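Local coordinates for Ets DNA-binding protein pokkuri (Drosophila melanogaster, PDB 1SV0) that acts as an ETS-family transcriptional repressor that holds back photoreceptor development in opposition to RAS signalling, represented here by its SAM (Pointed) domain bound to its regulator Mae, at residues L22-C25 against V26-F29; P32-F36 against D37-M41; H56-P59 against G60-D63. The protein carries 1 engineered substitution. All coordinates share one frame; numbering follows the deposited sequence.

Interaction 1. Residues L22-C25 against V26-F29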
# COMPACT_ATOMS: atom_id res chain seq x y z
N LEU A 22 -3.35 10.81 6.95
CA LEU A 22 -3.94 9.48 6.97
C LEU A 22 -5.18 9.38 6.06
O LEU A 22 -5.31 8.41 5.32
CB LEU A 22 -4.28 9.08 8.40
CG LEU A 22 -3.00 8.94 9.24
CD1 LEU A 22 -3.36 8.87 10.73
CD2 LEU A 22 -2.22 7.71 8.79
N ARG A 23 -6.06 10.38 6.11
CA ARG A 23 -7.27 10.36 5.27
C ARG A 23 -6.88 10.36 3.80
O ARG A 23 -7.48 9.65 2.98
CB ARG A 23 -8.16 11.56 5.58
CG ARG A 23 -8.69 11.56 7.01
CD ARG A 23 -9.93 12.41 7.11
NE ARG A 23 -10.76 12.00 8.24
CZ ARG A 23 -11.01 12.75 9.30
NH1 ARG A 23 -10.50 13.97 9.39
NH2 ARG A 23 -11.75 12.27 10.29
N PHE A 24 -5.88 11.16 3.47
CA PHE A 24 -5.35 11.25 2.11
C PHE A 24 -4.80 9.87 1.71
O PHE A 24 -5.02 9.41 0.59
CB PHE A 24 -4.24 12.30 2.08
CG PHE A 24 -3.38 12.24 0.85
CD1 PHE A 24 -3.73 12.94 -0.29
CD2 PHE A 24 -2.21 11.48 0.84
CE1 PHE A 24 -2.95 12.86 -1.44
CE2 PHE A 24 -1.43 11.40 -0.29
CZ PHE A 24 -1.79 12.10 -1.44
N CYS A 25 -4.10 9.21 2.63
CA CYS A 25 -3.53 7.88 2.34
C CYS A 25 -4.61 6.82 2.13
O CYS A 25 -4.48 5.97 1.26
CB CYS A 25 -2.61 7.43 3.47
SG CYS A 25 -1.02 8.29 3.49
N VAL A 26 -5.65 6.85 2.95
CA VAL A 26 -6.74 5.89 2.84
C VAL A 26 -7.35 5.99 1.44
O VAL A 26 -7.64 4.98 0.81
CB VAL A 26 -7.80 6.15 3.92
CG1 VAL A 26 -9.16 5.59 3.49
CG2 VAL A 26 -7.35 5.50 5.22
N ARG A 27 -7.55 7.22 0.96
CA ARG A 27 -8.10 7.43 -0.38
C ARG A 27 -7.08 7.05 -1.46
O ARG A 27 -7.37 6.24 -2.34
CB ARG A 27 -8.51 8.91 -0.57
CG ARG A 27 -9.03 9.21 -1.99
CD ARG A 27 -9.45 10.67 -2.17
NE ARG A 27 -8.33 11.59 -1.99
CZ ARG A 27 -8.13 12.32 -0.89
NH1 ARG A 27 -8.97 12.24 0.13
NH2 ARG A 27 -7.08 13.11 -0.82
N GLU A 28 -5.88 7.62 -1.38
CA GLU A 28 -4.85 7.36 -2.38
C GLU A 28 -4.48 5.90 -2.59
O GLU A 28 -4.16 5.49 -3.70
CB GLU A 28 -3.58 8.15 -2.05
CG GLU A 28 -3.63 9.58 -2.52
CD GLU A 28 -3.31 9.73 -4.00
OE1 GLU A 28 -3.75 10.73 -4.60
OE2 GLU A 28 -2.60 8.86 -4.54
N PHE A 29 -4.51 5.12 -1.51
CA PHE A 29 -4.15 3.72 -1.60
C PHE A 29 -5.36 2.78 -1.54
O PHE A 29 -5.19 1.57 -1.57
CB PHE A 29 -3.15 3.40 -0.49
CG PHE A 29 -1.87 4.16 -0.60
CD1 PHE A 29 -1.34 4.85 0.48
CD2 PHE A 29 -1.18 4.20 -1.82
CE1 PHE A 29 -0.16 5.57 0.37
CE2 PHE A 29 0.00 4.92 -1.94
CZ PHE A 29 0.51 5.61 -0.85

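Interaction 2. Residues P32-F36 against D37-M41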
# COMPACT_ATOMS: atom_id res chain seq x y z
N PRO A 32 -8.85 0.13 3.68
CA PRO A 32 -10.16 -0.01 4.34
C PRO A 32 -10.28 1.07 5.42
O PRO A 32 -9.29 1.68 5.80
CB PRO A 32 -10.10 -1.42 4.91
CG PRO A 32 -8.65 -1.55 5.29
CD PRO A 32 -7.92 -0.93 4.10
N LYS A 33 -11.50 1.30 5.89
CA LYS A 33 -11.74 2.31 6.92
C LYS A 33 -10.68 2.23 8.00
O LYS A 33 -10.42 1.17 8.55
CB LYS A 33 -13.13 2.11 7.52
CG LYS A 33 -14.25 2.12 6.49
CD LYS A 33 -15.63 2.01 7.13
CE LYS A 33 -16.73 2.02 6.08
NZ LYS A 33 -18.09 1.87 6.69
N LEU A 34 -10.07 3.37 8.31
CA LEU A 34 -9.03 3.42 9.33
C LEU A 34 -9.66 3.84 10.66
O LEU A 34 -10.62 4.61 10.68
CB LEU A 34 -7.97 4.44 8.91
CG LEU A 34 -6.53 4.31 9.38
CD1 LEU A 34 -5.97 2.95 8.99
CD2 LEU A 34 -5.69 5.41 8.76
N ASP A 35 -9.15 3.32 11.78
CA ASP A 35 -9.68 3.69 13.09
C ASP A 35 -8.85 4.87 13.58
O ASP A 35 -7.81 4.69 14.20
CB ASP A 35 -9.57 2.53 14.08
CG ASP A 35 -10.25 2.83 15.42
OD1 ASP A 35 -10.49 4.02 15.72
OD2 ASP A 35 -10.54 1.87 16.17
N PHE A 36 -9.32 6.08 13.29
CA PHE A 36 -8.58 7.28 13.66
C PHE A 36 -8.35 7.50 15.15
O PHE A 36 -7.50 8.30 15.54
CB PHE A 36 -9.25 8.51 13.03
CG PHE A 36 -9.28 8.46 11.52
CD1 PHE A 36 -10.46 8.13 10.84
CD2 PHE A 36 -8.13 8.69 10.78
CE1 PHE A 36 -10.48 8.02 9.44
CE2 PHE A 36 -8.14 8.59 9.38
CZ PHE A 36 -9.32 8.25 8.71
N ASP A 37 -9.10 6.78 15.99
CA ASP A 37 -8.91 6.91 17.44
C ASP A 37 -7.49 6.43 17.78
O ASP A 37 -6.91 6.87 18.77
CB ASP A 37 -9.92 6.05 18.21
CG ASP A 37 -11.32 6.62 18.18
OD1 ASP A 37 -11.46 7.83 18.44
OD2 ASP A 37 -12.27 5.86 17.91
N LEU A 38 -6.95 5.55 16.94
CA LEU A 38 -5.61 5.01 17.16
C LEU A 38 -4.50 5.95 16.68
O LEU A 38 -3.32 5.69 16.92
CB LEU A 38 -5.47 3.66 16.44
CG LEU A 38 -6.55 2.61 16.71
CD1 LEU A 38 -6.31 1.37 15.85
CD2 LEU A 38 -6.54 2.24 18.19
N PHE A 39 -4.87 7.03 16.00
CA PHE A 39 -3.88 7.97 15.49
C PHE A 39 -4.03 9.41 15.98
O PHE A 39 -3.71 10.35 15.25
CB PHE A 39 -3.89 7.96 13.96
CG PHE A 39 -3.44 6.66 13.35
CD1 PHE A 39 -4.36 5.67 13.04
CD2 PHE A 39 -2.09 6.42 13.11
CE1 PHE A 39 -3.95 4.44 12.49
CE2 PHE A 39 -1.66 5.21 12.56
CZ PHE A 39 -2.60 4.21 12.25
N GLN A 40 -4.50 9.59 17.21
CA GLN A 40 -4.65 10.94 17.75
C GLN A 40 -3.30 11.34 18.35
O GLN A 40 -3.09 11.23 19.55
CB GLN A 40 -5.73 10.97 18.83
CG GLN A 40 -7.12 10.62 18.31
CD GLN A 40 -7.56 11.54 17.19
OE1 GLN A 40 -7.50 12.77 17.32
NE2 GLN A 40 -8.02 10.95 16.09
N MET A 41 -2.40 11.80 17.49
CA MET A 41 -1.07 12.20 17.92
C MET A 41 -0.46 13.17 16.91
O MET A 41 -0.89 13.24 15.76
CB MET A 41 -0.18 10.96 18.02
CG MET A 41 -0.01 10.23 16.69
SD MET A 41 0.92 8.70 16.78
CE MET A 41 -0.28 7.65 17.56

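Interaction 3. Residues H56-P59 against G60-D63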
# COMPACT_ATOMS: atom_id res chain seq x y z
N HIS A 56 -0.17 -2.91 13.81
CA HIS A 56 -1.24 -3.14 14.77
C HIS A 56 -2.42 -2.18 14.57
O HIS A 56 -3.57 -2.58 14.69
CB HIS A 56 -0.72 -3.00 16.20
CG HIS A 56 0.35 -3.99 16.55
ND1 HIS A 56 0.28 -5.32 16.19
CD2 HIS A 56 1.50 -3.85 17.26
CE1 HIS A 56 1.34 -5.95 16.67
NE2 HIS A 56 2.09 -5.09 17.32
N ARG A 57 -2.12 -0.92 14.25
CA ARG A 57 -3.15 0.10 14.03
C ARG A 57 -3.81 0.03 12.65
O ARG A 57 -4.90 0.57 12.46
CB ARG A 57 -2.56 1.50 14.21
CG ARG A 57 -2.51 2.00 15.64
CD ARG A 57 -1.11 2.34 16.06
NE ARG A 57 -1.08 3.19 17.24
CZ ARG A 57 -0.04 3.27 18.07
NH1 ARG A 57 1.04 2.55 17.84
NH2 ARG A 57 -0.09 4.08 19.12
N CYS A 58 -3.14 -0.60 11.70
CA CYS A 58 -3.68 -0.73 10.35
C CYS A 58 -3.25 -2.08 9.80
O CYS A 58 -2.31 -2.18 9.02
CB CYS A 58 -3.15 0.38 9.44
SG CYS A 58 -3.76 0.29 7.73
N PRO A 59 -3.95 -3.15 10.21
CA PRO A 59 -3.63 -4.50 9.74
C PRO A 59 -3.84 -4.60 8.23
O PRO A 59 -4.87 -4.19 7.71
CB PRO A 59 -4.59 -5.37 10.53
CG PRO A 59 -5.80 -4.50 10.63
CD PRO A 59 -5.20 -3.16 10.99
N GLY A 60 -2.85 -5.16 7.54
CA GLY A 60 -2.97 -5.30 6.10
C GLY A 60 -2.23 -4.24 5.31
O GLY A 60 -1.77 -4.52 4.20
N ALA A 61 -2.08 -3.03 5.85
CA ALA A 61 -1.39 -1.97 5.13
C ALA A 61 -0.51 -1.06 6.00
O ALA A 61 0.03 -0.07 5.50
CB ALA A 61 -2.40 -1.11 4.37
N GLY A 62 -0.37 -1.40 7.27
CA GLY A 62 0.44 -0.59 8.17
C GLY A 62 1.87 -0.41 7.70
O GLY A 62 2.44 0.68 7.85
N ASP A 63 2.46 -1.46 7.13
CA ASP A 63 3.84 -1.37 6.67
C ASP A 63 3.99 -0.40 5.50
O ASP A 63 4.99 0.31 5.41
CB ASP A 63 4.40 -2.75 6.31
CG ASP A 63 3.54 -3.51 5.30
OD1 ASP A 63 3.92 -4.65 4.97
OD2 ASP A 63 2.49 -3.00 4.85

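Interaction 1. Residues L22-C25 against V26-F29
One face of the Phe24 ring is covered by Glu28, whose CG sits 3.3 Å above the ring plane and toward its rim, a CH-pi contact with CG 3.6 Å from the ring centroid. Arg27 comes in obliquely, its NH2 3.4 Å from Phe24 CD1, with the guanidinium turned 79° against the ring. The other ring, that of Phe29, has Cys25 SG obliquely placed 5.4 Å from its centroid, a long sulfur-aromatic contact, while Cys25 CB lies 4.1 Å from Phe29 CD1. All of this decorates the last turns of helix 15-28 of the SAM domain, with i to i+4 backbone bonds such as Glu28 N to Phe24 O at 2.8 Å. Phe24 CG is anti to the backbone N (chi1 165°), which lays the ring alongside Glu28. Glu28, bent at chi2, suits its place by offering its CG methylene to the ring face while OE2 forms a salt bridge with Lys47 of the Mae chain. With an alanine at Phe24, Glu28 CG would probably lose the face it rests on, leaving the carboxylate held mainly by the Mae lysine. Small, buried Cys25 fits against Leu65 of helix 62-77, and Phe29 packs on Val68 of the same helix and Leu51 of the Mae chain.

Interaction 2. Residues P32-F36 against D37-M41
Phe36 O draws in two donors, Phe39 N at 3.0 Å and Gln40 NE2 at 2.8 Å, which approach from opposite faces of its carbonyl plane. The backbone here makes a short 3-10 turn in the loop joining helices 15-28 and 43-46 of the SAM domain, and its i to i+3 pattern is set by Leu38 N bonding to Asp35 O and by Phe39 N bonding to Phe36 O. Asp35 opens the turn with its side chain as well: OD1 accepts from Asp37 N at 3.1 Å, an Asx turn in which the donor meets the anti side of the carboxylate, 30° out of its plane. A short acid suits this place because CG, anti to the backbone N (chi1 -174°), brings an acceptor within range of an amide two residues on. The price is a like-charged neighbour, Asp37 OD2, 3.4 Å from Asp35 OD1, which would tend to raise the pKa of one of the pair. Leu38 lays its CD1 3.9 Å from Asp35 CB, the two side chains meeting nearly at right angles.

Further out, the side chains tie the turn to the neighbouring helices. Leu34 and Phe39 both rest on Leu22 of helix 15-28, Phe39 reaches Phe54 of helix 51-57, and the Phe36 ring takes a cation-pi contact from Arg23 of helix 15-28. Gln40, bent at chi2 (-57°), folds its amide back over the turn while its backbone centres an inverse gamma turn. Leu34 places CB over one face of the Phe36 ring, offset to its rim, and brings CG obliquely to the Phe39 ring, 4.0 Å from CE1.

Interaction 3. Residues H56-P59 against G60-D63
Cys58 O is the acceptor around which the chain reverses: Ala61 N bonds to it at 3.3 Å, with a 154° angle at the hydrogen, and Gly62 N adds a bond that is short at 2.7 Å but weak, because it is strongly bent. Ala61 N stands above the carbonyl plane of Cys58. Pro59 and Gly60 fill the two central places of a type II beta turn. Proline suits the first, its ring fixing phi near -64°. Glycine suits the second, where phi is positive (101°) and any CB would be jammed against Pro59 O. Gly62, too, profits from lacking a side chain, since a CB there would collide with Cys58 O; the bare CA lets the first turn of the next helix start close to Cys58, 3.9 Å from its CB.

Cys58 SG, anti to the backbone N, meets Ala61 CB at 3.9 Å, a small buried pair in van der Waals contact, with Leu34 and Leu31 adjoining. The Mae chain also takes hold here: its Arg60 forms a salt bridge with Asp63 OD1 and a hydrogen bond with Gly60 O, and its Met44 packs on Ala61. Helix 51-57 ends at Arg57, Cys58 being the first residue to leave helical angles, and helix 62-77 begins just after Ala61 at its N-cap, the tight interhelical corner before the long C-terminal helix of a SAM domain, consistent with the end-helix surface that SAM domains use to bind one another.

How the interactions relate
The three contacts follow in series along one SAM domain: interaction 1 at the end of helix 15-28, interaction 2 in the loop before helix 43-46, and interaction 3 at the corner between helices 51-57 and 62-77. Their centres lie about 11 to 13 Å apart. Interaction 2 touches both of the others, through Leu22 CD1 to Phe39 CB at 3.4 Å on one side and Leu34 CD1 to Cys58 SG at 3.7 Å on the other, whereas interactions 1 and 3 stay about 7 Å apart at their nearest atoms. The loop thus packs between helix 15-28 and the corner. Interactions 1 and 3 make polar contacts to the bound Mae chain, and Pro32 of interaction 2 packs on it too.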